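Local coordinates for putative Zn-dependent Alcohol Dehydrogenase (Rhodobacter sphaeroides, PDB 3IV6), which binds S-adenosylmethionine in a Rossmann-like alpha/beta domain and, despite its dehydrogenase name, is probably an S-adenosylmethionine-dependent methyltransferase, at residues D177-D190 and L205-D218. Numbering follows the deposited sequence.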
# COMPACT_ATOMS: atom_id res chain seq x y z
N ASP A 177 -19.54 1.02 -1.17
CA ASP A 177 -18.23 0.63 -1.70
C ASP A 177 -17.33 -0.10 -0.70
O ASP A 177 -16.13 -0.23 -0.94
CB ASP A 177 -17.44 1.83 -2.27
CG ASP A 177 -17.07 2.87 -1.20
OD1 ASP A 177 -17.72 2.93 -0.13
OD2 ASP A 177 -16.11 3.64 -1.45
N LYS A 178 -17.91 -0.53 0.42
CA LYS A 178 -17.17 -1.30 1.41
C LYS A 178 -16.00 -0.53 2.07
O LYS A 178 -14.87 -1.01 2.13
CB LYS A 178 -16.71 -2.62 0.78
CG LYS A 178 -17.87 -3.35 0.08
CD LYS A 178 -17.41 -4.53 -0.76
CE LYS A 178 -16.92 -4.10 -2.12
NZ LYS A 178 -16.47 -5.28 -2.93
N THR A 179 -16.29 0.66 2.58
CA THR A 179 -15.27 1.40 3.28
C THR A 179 -15.48 1.32 4.78
O THR A 179 -16.57 1.55 5.26
CB THR A 179 -15.28 2.88 2.89
OG1 THR A 179 -15.23 2.99 1.47
CG2 THR A 179 -14.10 3.60 3.46
N PHE A 180 -14.42 0.99 5.51
CA PHE A 180 -14.45 1.01 6.96
C PHE A 180 -13.85 2.28 7.54
O PHE A 180 -12.84 2.78 7.04
CB PHE A 180 -13.67 -0.17 7.50
CG PHE A 180 -14.38 -1.48 7.39
CD1 PHE A 180 -15.39 -1.81 8.28
CD2 PHE A 180 -14.01 -2.40 6.43
CE1 PHE A 180 -16.02 -3.01 8.20
CE2 PHE A 180 -14.66 -3.61 6.34
CZ PHE A 180 -15.66 -3.92 7.23
N HIS A 181 -14.49 2.83 8.58
CA HIS A 181 -13.87 3.87 9.41
C HIS A 181 -13.55 3.36 10.81
O HIS A 181 -14.44 3.26 11.64
CB HIS A 181 -14.77 5.08 9.57
CG HIS A 181 -14.02 6.31 9.92
ND1 HIS A 181 -14.51 7.58 9.70
CD2 HIS A 181 -12.77 6.47 10.42
CE1 HIS A 181 -13.60 8.47 10.07
NE2 HIS A 181 -12.54 7.82 10.51
N PHE A 182 -12.31 3.01 11.08
CA PHE A 182 -12.05 2.25 12.31
C PHE A 182 -12.27 3.05 13.61
O PHE A 182 -12.89 2.57 14.57
CB PHE A 182 -10.64 1.65 12.25
CG PHE A 182 -10.37 0.90 11.01
CD1 PHE A 182 -11.02 -0.32 10.75
CD2 PHE A 182 -9.48 1.40 10.07
CE1 PHE A 182 -10.78 -1.03 9.58
CE2 PHE A 182 -9.23 0.72 8.90
CZ PHE A 182 -9.88 -0.52 8.65
N ARG A 183 -11.73 4.27 13.62
CA ARG A 183 -11.83 5.18 14.74
C ARG A 183 -13.27 5.55 15.06
O ARG A 183 -13.52 6.38 15.92
CB ARG A 183 -11.06 6.46 14.39
CG ARG A 183 -10.98 7.51 15.47
CD ARG A 183 -10.20 8.71 14.98
NE ARG A 183 -9.70 9.50 16.09
CZ ARG A 183 -10.46 10.29 16.85
NH1 ARG A 183 -11.77 10.36 16.62
NH2 ARG A 183 -9.92 10.99 17.85
N GLU A 184 -14.22 4.91 14.37
CA GLU A 184 -15.62 5.27 14.49
C GLU A 184 -16.48 4.05 14.78
O GLU A 184 -17.69 4.16 14.99
CB GLU A 184 -16.11 5.96 13.21
CG GLU A 184 -15.66 7.41 13.07
CD GLU A 184 -16.66 8.39 13.64
OE1 GLU A 184 -17.37 8.02 14.60
OE2 GLU A 184 -16.74 9.52 13.13
N ALA A 185 -15.85 2.88 14.79
CA ALA A 185 -16.42 1.71 15.45
C ALA A 185 -16.22 1.76 16.96
O ALA A 185 -16.83 0.99 17.70
CB ALA A 185 -15.82 0.43 14.87
N GLY A 186 -15.37 2.67 17.40
CA GLY A 186 -15.03 2.78 18.81
C GLY A 186 -14.81 1.43 19.46
O GLY A 186 -13.84 0.73 19.14
N ASP A 187 -15.70 1.06 20.37
CA ASP A 187 -15.45 -0.04 21.29
C ASP A 187 -15.40 -1.38 20.55
O ASP A 187 -14.80 -2.34 21.03
CB ASP A 187 -16.52 -0.09 22.38
CG ASP A 187 -16.33 -1.25 23.33
OD1 ASP A 187 -15.33 -1.26 24.08
OD2 ASP A 187 -17.19 -2.16 23.33
N VAL A 188 -16.03 -1.43 19.38
CA VAL A 188 -16.05 -2.64 18.57
C VAL A 188 -14.65 -2.97 18.04
O VAL A 188 -14.28 -4.14 17.92
CB VAL A 188 -17.02 -2.51 17.38
CG1 VAL A 188 -17.03 -3.79 16.56
CG2 VAL A 188 -18.42 -2.17 17.88
N LEU A 189 -13.89 -1.93 17.71
CA LEU A 189 -12.53 -2.11 17.21
C LEU A 189 -11.70 -2.96 18.16
O LEU A 189 -11.14 -3.99 17.76
CB LEU A 189 -11.86 -0.75 16.99
CG LEU A 189 -10.55 -0.76 16.20
CD1 LEU A 189 -10.74 -1.45 14.85
CD2 LEU A 189 -10.02 0.65 16.01
N ASP A 190 -11.62 -2.54 19.41
CA ASP A 190 -10.87 -3.28 20.43
C ASP A 190 -11.21 -4.76 20.38
O ASP A 190 -10.32 -5.61 20.46
CB ASP A 190 -11.17 -2.72 21.82
CG ASP A 190 -10.89 -1.23 21.92
OD1 ASP A 190 -11.15 -0.51 20.94
OD2 ASP A 190 -10.40 -0.78 22.98
N LEU A 205 -4.53 -1.02 18.08
CA LEU A 205 -5.68 -0.15 18.25
C LEU A 205 -5.34 1.22 17.76
O LEU A 205 -6.09 1.79 16.97
CB LEU A 205 -6.06 -0.06 19.72
CG LEU A 205 -7.37 0.67 20.04
CD1 LEU A 205 -8.51 -0.24 19.66
CD2 LEU A 205 -7.48 1.08 21.50
N GLU A 206 -4.21 1.76 18.21
CA GLU A 206 -3.88 3.13 17.83
C GLU A 206 -3.58 3.26 16.34
O GLU A 206 -4.08 4.17 15.67
CB GLU A 206 -2.74 3.68 18.69
CG GLU A 206 -2.51 5.21 18.55
CD GLU A 206 -3.76 6.04 18.88
OE1 GLU A 206 -4.66 5.54 19.62
OE2 GLU A 206 -3.84 7.19 18.38
N TRP A 207 -2.77 2.34 15.83
CA TRP A 207 -2.51 2.21 14.40
C TRP A 207 -3.80 2.17 13.57
O TRP A 207 -3.94 2.85 12.57
CB TRP A 207 -1.79 0.90 14.23
CG TRP A 207 -1.24 0.63 12.90
CD1 TRP A 207 -0.57 1.50 12.10
CD2 TRP A 207 -1.26 -0.62 12.23
NE1 TRP A 207 -0.19 0.86 10.95
CE2 TRP A 207 -0.60 -0.45 11.01
CE3 TRP A 207 -1.79 -1.87 12.55
CZ2 TRP A 207 -0.44 -1.48 10.10
CZ3 TRP A 207 -1.63 -2.91 11.64
CH2 TRP A 207 -0.96 -2.70 10.43
N TYR A 208 -4.75 1.34 14.00
CA TYR A 208 -6.02 1.28 13.31
C TYR A 208 -6.78 2.60 13.36
O TYR A 208 -7.30 3.04 12.35
CB TYR A 208 -6.88 0.11 13.85
CG TYR A 208 -6.69 -1.14 13.03
CD1 TYR A 208 -7.34 -1.28 11.79
CD2 TYR A 208 -5.83 -2.15 13.43
CE1 TYR A 208 -7.15 -2.40 11.01
CE2 TYR A 208 -5.63 -3.29 12.64
CZ TYR A 208 -6.30 -3.40 11.43
OH TYR A 208 -6.13 -4.51 10.62
N ARG A 209 -6.83 3.22 14.54
CA ARG A 209 -7.57 4.46 14.72
C ARG A 209 -6.97 5.59 13.89
O ARG A 209 -7.69 6.45 13.37
CB ARG A 209 -7.60 4.86 16.20
CG ARG A 209 -8.62 4.09 17.02
CD ARG A 209 -8.33 4.21 18.51
NE ARG A 209 -7.82 5.53 18.86
CZ ARG A 209 -8.57 6.53 19.31
NH1 ARG A 209 -9.88 6.36 19.47
NH2 ARG A 209 -8.02 7.70 19.60
N ARG A 210 -5.65 5.59 13.77
CA ARG A 210 -4.95 6.63 13.03
C ARG A 210 -5.01 6.38 11.52
O ARG A 210 -4.66 7.25 10.72
CB ARG A 210 -3.49 6.72 13.48
CG ARG A 210 -3.32 7.03 14.96
CD ARG A 210 -1.90 7.46 15.28
NE ARG A 210 -1.76 7.93 16.65
CZ ARG A 210 -0.61 8.28 17.21
NH1 ARG A 210 0.52 8.21 16.51
NH2 ARG A 210 -0.58 8.71 18.46
N ARG A 211 -5.47 5.19 11.15
CA ARG A 211 -5.38 4.74 9.76
C ARG A 211 -6.54 5.30 8.93
O ARG A 211 -6.49 5.30 7.70
CB ARG A 211 -5.38 3.21 9.69
CG ARG A 211 -4.05 2.61 9.27
CD ARG A 211 -3.94 1.16 9.70
NE ARG A 211 -4.70 0.27 8.84
CZ ARG A 211 -4.51 -1.04 8.76
NH1 ARG A 211 -3.58 -1.62 9.50
NH2 ARG A 211 -5.26 -1.78 7.95
N GLY A 212 -7.57 5.78 9.61
CA GLY A 212 -8.63 6.53 8.96
C GLY A 212 -9.66 5.62 8.32
O GLY A 212 -10.05 4.59 8.89
N LYS A 213 -10.11 5.99 7.13
CA LYS A 213 -10.98 5.13 6.33
C LYS A 213 -10.15 4.22 5.43
O LYS A 213 -9.08 4.59 4.95
CB LYS A 213 -11.93 5.97 5.48
CG LYS A 213 -12.96 6.75 6.29
CD LYS A 213 -13.80 7.65 5.40
CE LYS A 213 -14.98 8.23 6.16
NZ LYS A 213 -15.91 8.98 5.27
N GLU A 214 -10.66 3.01 5.20
CA GLU A 214 -10.06 2.08 4.21
C GLU A 214 -11.14 1.35 3.39
O GLU A 214 -12.13 0.88 3.93
CB GLU A 214 -9.09 1.09 4.87
CG GLU A 214 -7.71 1.70 5.18
CD GLU A 214 -6.76 0.72 5.85
OE1 GLU A 214 -7.21 -0.42 6.08
OE2 GLU A 214 -5.59 1.07 6.15
N THR A 215 -10.95 1.30 2.08
CA THR A 215 -11.91 0.64 1.22
C THR A 215 -11.51 -0.82 0.92
O THR A 215 -10.33 -1.10 0.78
CB THR A 215 -12.02 1.42 -0.07
OG1 THR A 215 -12.47 2.75 0.23
CG2 THR A 215 -12.96 0.72 -1.08
N ARG A 216 -12.46 -1.74 0.87
CA ARG A 216 -12.12 -3.12 0.52
C ARG A 216 -12.42 -3.32 -0.94
O ARG A 216 -13.38 -2.77 -1.47
CB ARG A 216 -12.84 -4.17 1.37
CG ARG A 216 -12.48 -4.24 2.88
CD ARG A 216 -11.14 -3.66 3.22
NE ARG A 216 -10.79 -3.88 4.63
CZ ARG A 216 -9.72 -3.36 5.23
NH1 ARG A 216 -8.87 -2.58 4.56
NH2 ARG A 216 -9.48 -3.61 6.50
N PHE A 217 -11.56 -4.09 -1.61
CA PHE A 217 -11.70 -4.27 -3.05
C PHE A 217 -11.89 -5.73 -3.39
O PHE A 217 -11.31 -6.60 -2.76
CB PHE A 217 -10.49 -3.73 -3.82
CG PHE A 217 -10.21 -2.27 -3.59
CD1 PHE A 217 -10.71 -1.31 -4.46
CD2 PHE A 217 -9.40 -1.85 -2.54
CE1 PHE A 217 -10.44 0.08 -4.26
CE2 PHE A 217 -9.11 -0.51 -2.33
CZ PHE A 217 -9.65 0.48 -3.20
N ASP A 218 -12.73 -5.95 -4.39
CA ASP A 218 -12.82 -7.22 -5.11
C ASP A 218 -12.09 -6.96 -6.42
O ASP A 218 -11.80 -5.82 -6.75
CB ASP A 218 -14.28 -7.57 -5.46
CG ASP A 218 -15.09 -8.05 -4.26
OD1 ASP A 218 -14.50 -8.54 -3.26
OD2 ASP A 218 -16.34 -7.94 -4.34
O HOH W 1 -14.87 -1.24 -3.41
O HOH W 2 -9.65 5.03 11.77
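Phe182 reaches across to Tyr208 and takes that ring's edge on one of its faces, in a T-shaped pair with the planes 82° apart and the centroids 5.0 Å from each other. With CG anti to its own carbonyl carbon (chi1 -51°), the Phe182 ring stands over the polypeptide between Tyr208 and Gly212, and its far rim meets the Glu214 carboxylate, CE2 lying 3.7 Å from OE1 with the two planes almost perpendicular. That carboxylate is gripped side-on by Arg211, whose NH2 approaches the syn lone pair of OE1 while NE meets OE2 from above the carboxylate plane. Arg216 NH1 and Arg122 also bind OE1, and the three arginines would probably favour the ionised carboxylate; Arg216 NE also forms a salt bridge with Asp156. The Glu214 side chain lies about 8 Å from the bound S-adenosylmethionine. Strands 179-181 and 213-215 run antiparallel within a small three-stranded sheet, separate from the main seven-stranded one, and the reciprocal Phe180-Glu214 backbone bonds set their register. On the face opposite Phe180 and Glu214, Thr179 OG1 and Thr215 OG1 share a hydrogen bond of 3.0 Å. His181 on that same face receives Lys213 CG over its ring, a CH-pi contact at 3.9 Å from the centroid. Beyond the strands, Lys178 NZ forms salt bridges with Asp218 OD2, 3.0 Å away, and with Asp221. At the helical end, Leu189 CD2 packs against both Tyr208 CB and Arg209 CG, 3.8 Å from each.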